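Local coordinates for deacetylase EF_0837 (Enterococcus faecalis, PDB 2ICS), which is a zinc-dependent amidohydrolase-superfamily esterase that deacetylates acetyl-(R)-mandelate in vitro, though with very low efficiency, at residues A[62-67]-A[101-106]; A[95-100]-A[140-145]; A[108-113]-A[362-367]. One frame throughout, in Å; residues are numbered along the deposited sequence.

Contact 1: A[62-67]-A[101-106]; sequences HCFEKM and YDLAQQ. With ZN (zinc ion), chain B.
L103 on helix 97-105 is the side chain through which the helix meets the loop 62-67, and it accounts for 77 of the 151 Å² buried between the two segments. Its CB is directed at the loop but makes no contact there itself. CG lies anti to the carbonyl carbon (chi1 -72°), and with chi2 at 175° the branch ending in CD1 runs straight on from CA. All the close contacts converge on that one methyl: CD1 is 3.7 Å from E65 CG, likewise 3.7 Å from K66 CG, and 4.0 Å from F64 CE2. The leucine crosses all three partners at about a right angle. E65 and K66 offer aliphatic CG atoms, while their charged ends lie farther from the methyl. F64 presents its edge, with L103 CD1 near the ring plane. The three atoms form a seat on the loop side of the methyl; the type I beta turn from F64 to M67, closed by M67 N donating to F64 O at 3.1 Å, brings them together. The same turn places M67 N 4.2 Å above the plane of the F64 ring, over its centre. F64 also meets the ring of F100, one helical turn before A104, so the aromatic side of the turn is tied to the helix too. At the other end of the loop, H62 NE2 binds zinc at 2.0 Å, and a water is bound to the same zinc; this bond and that of ND1 to T91 OG1 together help set the ring's rotation. H60 near the end of strand 51-61 and H62 just after it form the HxH metal-binding motif of the amidohydrolase TIM barrel, and D272 and the carboxylated K154 complete this zinc site.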
loop_
_atom_site.group_PDB
_atom_site.type_symbol
_atom_site.label_atom_id
_atom_site.label_comp_id
_atom_site.label_asym_id
_atom_site.label_seq_id
_atom_site.Cartn_x
_atom_site.Cartn_y
_atom_site.Cartn_z
ATOM N N HIS A 62 7.981 2.776 3.530
ATOM C CA HIS A 62 9.011 3.736 3.898
ATOM C C HIS A 62 10.329 3.135 3.421
ATOM O O HIS A 62 10.918 2.271 4.077
ATOM C CB HIS A 62 8.996 3.972 5.403
ATOM C CG HIS A 62 7.788 4.725 5.863
ATOM N ND1 HIS A 62 7.542 6.043 5.546
ATOM C CD2 HIS A 62 6.691 4.299 6.540
ATOM C CE1 HIS A 62 6.328 6.366 6.020
ATOM N NE2 HIS A 62 5.770 5.342 6.634
ATOM N N CYS A 63 10.769 3.580 2.248
ATOM C CA CYS A 63 11.982 3.047 1.656
ATOM C C CYS A 63 13.038 4.037 1.167
ATOM O O CYS A 63 13.735 3.757 0.190
ATOM C CB CYS A 63 11.609 2.097 0.513
ATOM S SG CYS A 63 10.609 2.847 -0.777
ATOM N N PHE A 64 13.142 5.194 1.818
ATOM C CA PHE A 64 14.180 6.164 1.474
ATOM C C PHE A 64 15.329 5.686 2.362
ATOM O O PHE A 64 15.356 5.988 3.555
ATOM C CB PHE A 64 13.772 7.588 1.871
ATOM C CG PHE A 64 14.836 8.627 1.600
ATOM C CD1 PHE A 64 14.727 9.908 2.132
ATOM C CD2 PHE A 64 15.951 8.326 0.814
ATOM C CE1 PHE A 64 15.707 10.878 1.891
ATOM C CE2 PHE A 64 16.936 9.285 0.568
ATOM C CZ PHE A 64 16.813 10.563 1.107
ATOM N N GLU A 65 16.264 4.937 1.782
ATOM C CA GLU A 65 17.372 4.362 2.546
ATOM C C GLU A 65 18.290 5.319 3.313
ATOM O O GLU A 65 19.013 4.889 4.215
ATOM C CB GLU A 65 18.218 3.448 1.645
ATOM C CG GLU A 65 19.074 4.167 0.613
ATOM C CD GLU A 65 19.977 3.213 -0.158
ATOM O OE1 GLU A 65 19.481 2.491 -1.051
ATOM O OE2 GLU A 65 21.188 3.176 0.139
ATOM N N LYS A 66 18.260 6.605 2.979
ATOM C CA LYS A 66 19.114 7.573 3.663
ATOM C C LYS A 66 18.476 8.250 4.877
ATOM O O LYS A 66 19.145 9.001 5.587
ATOM C CB LYS A 66 19.597 8.646 2.681
ATOM C CG LYS A 66 20.573 8.136 1.636
ATOM C CD LYS A 66 21.802 7.520 2.288
ATOM C CE LYS A 66 22.851 7.158 1.251
ATOM N NZ LYS A 66 23.312 8.364 0.502
HETATM N N MSE A 67 17.195 7.984 5.115
HETATM C CA MSE A 67 16.490 8.581 6.251
HETATM C C MSE A 67 16.943 7.958 7.565
HETATM O O MSE A 67 17.274 6.778 7.624
HETATM C CB MSE A 67 14.973 8.419 6.087
HETATM C CG MSE A 67 14.130 9.129 7.146
HETATM SE SE MSE A 67 14.459 11.047 7.285
HETATM C CE MSE A 67 13.771 11.614 5.571
ATOM N N TYR A 101 14.390 10.375 -4.873
ATOM C CA TYR A 101 14.062 10.022 -6.250
ATOM C C TYR A 101 15.244 9.412 -7.004
ATOM O O TYR A 101 15.085 8.418 -7.715
ATOM C CB TYR A 101 13.570 11.256 -7.004
ATOM C CG TYR A 101 13.302 11.012 -8.474
ATOM C CD1 TYR A 101 12.225 10.230 -8.888
ATOM C CD2 TYR A 101 14.132 11.559 -9.451
ATOM C CE1 TYR A 101 11.980 10.001 -10.243
ATOM C CE2 TYR A 101 13.895 11.335 -10.807
ATOM C CZ TYR A 101 12.821 10.557 -11.196
ATOM O OH TYR A 101 12.587 10.339 -12.537
ATOM N N ASP A 102 16.423 10.008 -6.854
ATOM C CA ASP A 102 17.611 9.514 -7.540
ATOM C C ASP A 102 17.957 8.085 -7.138
ATOM O O ASP A 102 18.323 7.268 -7.983
ATOM C CB ASP A 102 18.814 10.430 -7.272
ATOM C CG ASP A 102 18.626 11.825 -7.840
ATOM O OD1 ASP A 102 18.113 11.949 -8.975
ATOM O OD2 ASP A 102 19.009 12.800 -7.156
ATOM N N LEU A 103 17.852 7.786 -5.847
ATOM C CA LEU A 103 18.147 6.443 -5.366
ATOM C C LEU A 103 17.061 5.483 -5.815
ATOM O O LEU A 103 17.340 4.342 -6.178
ATOM C CB LEU A 103 18.235 6.422 -3.839
ATOM C CG LEU A 103 19.462 7.079 -3.208
ATOM C CD1 LEU A 103 19.326 7.082 -1.695
ATOM C CD2 LEU A 103 20.711 6.326 -3.632
ATOM N N ALA A 104 15.819 5.957 -5.790
ATOM C CA ALA A 104 14.665 5.150 -6.172
ATOM C C ALA A 104 14.727 4.603 -7.595
ATOM O O ALA A 104 14.068 3.614 -7.911
ATOM C CB ALA A 104 13.383 5.961 -5.987
ATOM N N GLN A 105 15.515 5.242 -8.453
ATOM C CA GLN A 105 15.631 4.805 -9.840
ATOM C C GLN A 105 16.477 3.552 -10.036
ATOM O O GLN A 105 16.229 2.771 -10.950
ATOM C CB GLN A 105 16.203 5.934 -10.700
ATOM C CG GLN A 105 15.402 7.215 -10.627
ATOM C CD GLN A 105 13.910 6.958 -10.696
ATOM O OE1 GLN A 105 13.409 6.372 -11.660
ATOM N NE2 GLN A 105 13.190 7.387 -9.665
ATOM N N GLN A 106 17.471 3.356 -9.180
ATOM C CA GLN A 106 18.352 2.198 -9.301
ATOM C C GLN A 106 17.741 0.903 -8.760
ATOM O O GLN A 106 18.344 -0.165 -8.869
ATOM C CB GLN A 106 19.682 2.480 -8.589
ATOM C CG GLN A 106 19.543 2.764 -7.102
ATOM C CD GLN A 106 20.880 2.974 -6.400
ATOM O OE1 GLN A 106 21.656 3.869 -6.758
ATOM N NE2 GLN A 106 21.154 2.150 -5.390
HETATM ZN ZN ZN B . 4.061 5.055 7.621
HETATM O O HOH W 1 2.935 4.731 9.258
#

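Contact 2: A[95-100]-A[140-145]; sequences ENIHEF and KKAIQE
H98 and E145 meet edge to edge, the imidazole reaching from helix 97-105 and the carboxylate from the last residue of helix 136-145. The two side chains cross at about a right angle along their lengths, yet their flat ends are nearly coplanar, with 18° between ring and carboxylate planes. H98 NE2 donates to E145 OE1 at 2.8 Å, with an N-H...O angle of 155°. The bond is therefore short but slightly bent. It reaches the oxygen on its anti side, with a modest tilt out of both planes. With chi1 at -86°, H98 lays its CG beside its own backbone N, and the ring thereby comes nearer the second helix than its CB direction alone would suggest. Deeper in the interface the chemistry changes. I97 points its CB at the other helix and brings CG2 to A142 CB at 4.4 Å, a light apolar touch between two buried residues. I97 and I143 both rest on V150 of strand 150-152, so the helices share a floor as well as a direct contact. The summed buried area is 134 Å², divided between this inner pair and the polar pair at the outer rim. H98 lies in the first turn of its helix, where the N-terminal end would tend to disfavour a protonated imidazole; E145 lies at a C-terminal end, which would tend to disfavour a bare carboxylate. Pairing the two probably offsets both effects, and a charged pair is plausible, though the exposure of E145 would probably weaken the attraction.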
loop_
_atom_site.group_PDB
_atom_site.type_symbol
_atom_site.label_atom_id
_atom_site.label_comp_id
_atom_site.label_asym_id
_atom_site.label_seq_id
_atom_site.Cartn_x
_atom_site.Cartn_y
_atom_site.Cartn_z
ATOM N N GLU A 95 11.904 19.263 0.166
ATOM C CA GLU A 95 13.327 19.534 0.338
ATOM C C GLU A 95 14.268 18.337 0.214
ATOM O O GLU A 95 15.476 18.516 0.044
ATOM C CB GLU A 95 13.558 20.224 1.685
ATOM C CG GLU A 95 12.922 21.609 1.793
ATOM C CD GLU A 95 13.651 22.665 0.970
ATOM O OE1 GLU A 95 14.840 22.933 1.258
ATOM O OE2 GLU A 95 13.037 23.229 0.038
ATOM N N ASN A 96 13.740 17.120 0.301
ATOM C CA ASN A 96 14.601 15.948 0.191
ATOM C C ASN A 96 14.094 14.845 -0.735
ATOM O O ASN A 96 14.742 13.815 -0.892
ATOM C CB ASN A 96 14.894 15.376 1.585
ATOM C CG ASN A 96 13.646 15.266 2.463
ATOM O OD1 ASN A 96 12.557 15.722 2.099
ATOM N ND2 ASN A 96 13.811 14.666 3.637
ATOM N N ILE A 97 12.958 15.074 -1.379
ATOM C CA ILE A 97 12.391 14.070 -2.270
ATOM C C ILE A 97 13.270 13.773 -3.495
ATOM O O ILE A 97 13.258 12.656 -4.027
ATOM C CB ILE A 97 10.976 14.490 -2.722
ATOM C CG1 ILE A 97 10.291 13.318 -3.425
ATOM C CG2 ILE A 97 11.057 15.721 -3.623
ATOM C CD1 ILE A 97 8.796 13.466 -3.523
ATOM N N HIS A 98 14.036 14.767 -3.936
ATOM C CA HIS A 98 14.917 14.583 -5.085
ATOM C C HIS A 98 16.036 13.598 -4.771
ATOM O O HIS A 98 16.366 12.741 -5.591
ATOM C CB HIS A 98 15.498 15.927 -5.523
ATOM C CG HIS A 98 14.617 16.679 -6.470
ATOM N ND1 HIS A 98 14.516 16.356 -7.807
ATOM C CD2 HIS A 98 13.768 17.714 -6.269
ATOM C CE1 HIS A 98 13.643 17.159 -8.387
ATOM N NE2 HIS A 98 13.174 17.993 -7.476
ATOM N N GLU A 99 16.615 13.713 -3.583
ATOM C CA GLU A 99 17.681 12.806 -3.186
ATOM C C GLU A 99 17.109 11.391 -3.129
ATOM O O GLU A 99 17.790 10.416 -3.455
ATOM C CB GLU A 99 18.225 13.193 -1.814
ATOM C CG GLU A 99 19.514 12.487 -1.447
ATOM C CD GLU A 99 19.880 12.674 0.007
ATOM O OE1 GLU A 99 19.483 13.708 0.591
ATOM O OE2 GLU A 99 20.575 11.794 0.565
ATOM N N PHE A 100 15.852 11.290 -2.706
ATOM C CA PHE A 100 15.170 10.002 -2.608
ATOM C C PHE A 100 14.872 9.485 -4.013
ATOM O O PHE A 100 15.094 8.311 -4.314
ATOM C CB PHE A 100 13.876 10.167 -1.794
ATOM C CG PHE A 100 13.003 8.933 -1.748
ATOM C CD1 PHE A 100 13.555 7.657 -1.818
ATOM C CD2 PHE A 100 11.623 9.057 -1.600
ATOM C CE1 PHE A 100 12.744 6.515 -1.742
ATOM C CE2 PHE A 100 10.803 7.927 -1.521
ATOM C CZ PHE A 100 11.365 6.650 -1.593
ATOM N N LYS A 140 3.838 22.083 -4.323
ATOM C CA LYS A 140 3.440 22.261 -5.715
ATOM C C LYS A 140 4.638 22.083 -6.642
ATOM O O LYS A 140 4.542 21.429 -7.682
ATOM C CB LYS A 140 2.838 23.656 -5.919
ATOM C CG LYS A 140 2.642 24.032 -7.383
ATOM C CD LYS A 140 1.175 24.129 -7.773
ATOM C CE LYS A 140 0.542 25.399 -7.246
ATOM N NZ LYS A 140 -0.830 25.569 -7.790
ATOM N N LYS A 141 5.767 22.669 -6.258
ATOM C CA LYS A 141 6.981 22.574 -7.058
ATOM C C LYS A 141 7.455 21.135 -7.195
ATOM O O LYS A 141 7.913 20.724 -8.260
ATOM C CB LYS A 141 8.091 23.434 -6.445
ATOM C CG LYS A 141 7.780 24.926 -6.473
ATOM C CD LYS A 141 8.931 25.770 -5.942
ATOM C CE LYS A 141 8.564 27.251 -5.954
ATOM N NZ LYS A 141 9.623 28.096 -5.333
ATOM N N ALA A 142 7.350 20.361 -6.121
ATOM C CA ALA A 142 7.781 18.970 -6.182
ATOM C C ALA A 142 6.888 18.202 -7.153
ATOM O O ALA A 142 7.370 17.433 -7.982
ATOM C CB ALA A 142 7.728 18.336 -4.798
ATOM N N ILE A 143 5.584 18.429 -7.048
ATOM C CA ILE A 143 4.618 17.757 -7.906
ATOM C C ILE A 143 4.847 18.076 -9.382
ATOM O O ILE A 143 4.670 17.213 -10.240
ATOM C CB ILE A 143 3.174 18.129 -7.492
ATOM C CG1 ILE A 143 2.881 17.553 -6.103
ATOM C CG2 ILE A 143 2.168 17.602 -8.511
ATOM C CD1 ILE A 143 1.490 17.854 -5.578
ATOM N N GLN A 144 5.255 19.306 -9.679
ATOM C CA GLN A 144 5.506 19.703 -11.062
ATOM C C GLN A 144 6.895 19.264 -11.511
ATOM O O GLN A 144 7.159 19.126 -12.708
ATOM C CB GLN A 144 5.369 21.223 -11.210
ATOM C CG GLN A 144 4.020 21.758 -10.759
ATOM C CD GLN A 144 3.923 23.274 -10.845
ATOM O OE1 GLN A 144 4.922 23.961 -11.061
ATOM N NE2 GLN A 144 2.714 23.800 -10.670
ATOM N N GLU A 145 7.778 19.034 -10.544
ATOM C CA GLU A 145 9.145 18.621 -10.833
ATOM C C GLU A 145 9.318 17.123 -11.072
ATOM O O GLU A 145 10.175 16.712 -11.856
ATOM C CB GLU A 145 10.072 19.074 -9.695
ATOM C CG GLU A 145 10.398 20.565 -9.724
ATOM C CD GLU A 145 10.958 21.080 -8.408
ATOM O OE1 GLU A 145 11.917 20.476 -7.880
ATOM O OE2 GLU A 145 10.438 22.099 -7.905
#

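Contact 3: A[108-113]-A[362-367]; sequences KTNVFG and TIIGGQ
I364 pushes its two methyl ends against the backbone of K108 and T109 and the side-chain amide of N110, and contributes 77 of the 135 Å² buried here. The tight part centres on K108 O: I364 CG2 lies 3.5 Å from it and I364 CD1 3.6 Å, both methyls approaching the oxygen from the same side in van der Waals contact. CD1 also rests 3.9 Å from T109 CA. The torsions explain the grip, because chi1 of -56° puts CG2 anti to the backbone N and CG1 anti to the carbonyl carbon, while the extended chi2 carries CD1 onward to the T109 backbone. CG2 additionally approaches the N110 amide obliquely, at 3.9 Å from both N110 OD1 and N110 ND2. The amide is anchored by a hydrogen bond from ND2 to T85 OG1, and T109 OG1 is bonded to V79 N and D75 OD1, so this wall of the contact is fixed from behind. The solvent side is looser. K108 CB comes no nearer than 4.8 Å to I364 CD1, and the rest of that exposed lysine leads away. G365 and G366, partly exposed, form the tip of a type I' turn closed by reciprocal backbone bonds between I364 and Q367, which makes a beta hairpin with a two-residue loop. Strands 350-364 and 367-370 are joined by this hairpin at one margin of a mixed sheet; strand 110-114 lies near the other margin, beside strand 83-89, whose T84 also receives I364, while Y369 touches I364 and K108.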
loop_
_atom_site.group_PDB
_atom_site.type_symbol
_atom_site.label_atom_id
_atom_site.label_comp_id
_atom_site.label_asym_id
_atom_site.label_seq_id
_atom_site.Cartn_x
_atom_site.Cartn_y
_atom_site.Cartn_z
ATOM N N LYS A 108 15.133 -2.293 -8.549
ATOM C CA LYS A 108 14.479 -3.151 -9.530
ATOM C C LYS A 108 12.980 -2.902 -9.404
ATOM O O LYS A 108 12.248 -2.866 -10.396
ATOM C CB LYS A 108 14.796 -4.621 -9.241
ATOM C CG LYS A 108 16.263 -5.009 -9.433
ATOM C CD LYS A 108 16.517 -6.426 -8.912
ATOM C CE LYS A 108 17.903 -6.952 -9.288
ATOM N NZ LYS A 108 19.014 -6.116 -8.746
ATOM N N THR A 109 12.543 -2.715 -8.164
ATOM C CA THR A 109 11.145 -2.466 -7.850
ATOM C C THR A 109 10.733 -1.092 -8.353
ATOM O O THR A 109 11.548 -0.174 -8.370
ATOM C CB THR A 109 10.917 -2.492 -6.324
ATOM O OG1 THR A 109 11.476 -3.692 -5.773
ATOM C CG2 THR A 109 9.435 -2.443 -6.005
ATOM N N ASN A 110 9.479 -0.949 -8.773
ATOM C CA ASN A 110 8.999 0.358 -9.203
ATOM C C ASN A 110 8.727 1.094 -7.901
ATOM O O ASN A 110 8.052 0.566 -7.015
ATOM C CB ASN A 110 7.697 0.253 -10.004
ATOM C CG ASN A 110 7.862 -0.529 -11.285
ATOM O OD1 ASN A 110 8.824 -0.329 -12.022
ATOM N ND2 ASN A 110 6.919 -1.423 -11.563
ATOM N N VAL A 111 9.260 2.302 -7.775
ATOM C CA VAL A 111 9.070 3.081 -6.564
ATOM C C VAL A 111 8.438 4.435 -6.834
ATOM O O VAL A 111 8.964 5.232 -7.608
ATOM C CB VAL A 111 10.411 3.321 -5.836
ATOM C CG1 VAL A 111 10.190 4.165 -4.593
ATOM C CG2 VAL A 111 11.051 1.986 -5.468
ATOM N N PHE A 112 7.297 4.677 -6.202
ATOM C CA PHE A 112 6.606 5.953 -6.321
ATOM C C PHE A 112 6.574 6.513 -4.915
ATOM O O PHE A 112 6.939 5.821 -3.958
ATOM C CB PHE A 112 5.184 5.762 -6.834
ATOM C CG PHE A 112 5.119 5.224 -8.230
ATOM C CD1 PHE A 112 5.415 6.043 -9.320
ATOM C CD2 PHE A 112 4.793 3.893 -8.457
ATOM C CE1 PHE A 112 5.388 5.544 -10.618
ATOM C CE2 PHE A 112 4.761 3.380 -9.751
ATOM C CZ PHE A 112 5.060 4.211 -10.837
ATOM N N GLY A 113 6.150 7.758 -4.777
ATOM C CA GLY A 113 6.100 8.330 -3.451
ATOM C C GLY A 113 5.081 9.429 -3.279
ATOM O O GLY A 113 4.630 10.039 -4.245
ATOM N N THR A 362 8.710 -13.094 -9.629
ATOM C CA THR A 362 8.209 -11.738 -9.715
ATOM C C THR A 362 8.707 -11.110 -11.006
ATOM O O THR A 362 9.905 -11.089 -11.279
ATOM C CB THR A 362 8.680 -10.898 -8.506
ATOM O OG1 THR A 362 8.280 -11.548 -7.289
ATOM C CG2 THR A 362 8.066 -9.508 -8.550
ATOM N N ILE A 363 7.775 -10.613 -11.806
ATOM C CA ILE A 363 8.119 -9.992 -13.072
ATOM C C ILE A 363 7.874 -8.500 -12.978
ATOM O O ILE A 363 6.812 -8.066 -12.530
ATOM C CB ILE A 363 7.276 -10.568 -14.222
ATOM C CG1 ILE A 363 7.475 -12.081 -14.291
ATOM C CG2 ILE A 363 7.672 -9.908 -15.540
ATOM C CD1 ILE A 363 6.648 -12.751 -15.343
ATOM N N ILE A 364 8.862 -7.723 -13.410
ATOM C CA ILE A 364 8.775 -6.276 -13.367
ATOM C C ILE A 364 9.178 -5.694 -14.714
ATOM O O ILE A 364 10.296 -5.916 -15.183
ATOM C CB ILE A 364 9.714 -5.700 -12.288
ATOM C CG1 ILE A 364 9.386 -6.324 -10.927
ATOM C CG2 ILE A 364 9.590 -4.183 -12.253
ATOM C CD1 ILE A 364 10.207 -5.766 -9.761
ATOM N N GLY A 365 8.261 -4.944 -15.321
ATOM C CA GLY A 365 8.520 -4.334 -16.608
ATOM C C GLY A 365 8.975 -5.361 -17.624
ATOM O O GLY A 365 9.745 -5.048 -18.529
ATOM N N GLY A 366 8.513 -6.597 -17.468
ATOM C CA GLY A 366 8.896 -7.642 -18.396
ATOM C C GLY A 366 10.121 -8.432 -17.979
ATOM O O GLY A 366 10.438 -9.450 -18.597
ATOM N N GLN A 367 10.819 -7.971 -16.944
ATOM C CA GLN A 367 12.006 -8.667 -16.456
ATOM C C GLN A 367 11.594 -9.676 -15.390
ATOM O O GLN A 367 10.713 -9.404 -14.573
ATOM C CB GLN A 367 13.013 -7.678 -15.861
ATOM C CG GLN A 367 13.548 -6.649 -16.846
ATOM C CD GLN A 367 14.174 -7.288 -18.074
ATOM O OE1 GLN A 367 15.090 -8.110 -17.966
ATOM N NE2 GLN A 367 13.685 -6.910 -19.251
#

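From the N terminus, contact 1 closes first, joining the zinc-binding loop after strand 51-61 to the later part of helix 97-105 and enclosing strand 83-89. Contact 2 opens within that span, at residues 95-100, and closes at 140-145, so contacts 1 and 2 cross and share a helix; M67 and N96 touch between them. Contact 3 begins after contact 1 has closed but before contact 2 does, crossing the latter, and its partner lies 249 residues on. V111 links all three, touching C63, A104 and F100. Together they connect the zinc-binding loop, helices 97-105 and 136-145, strand 110-114 and the C-terminal hairpin.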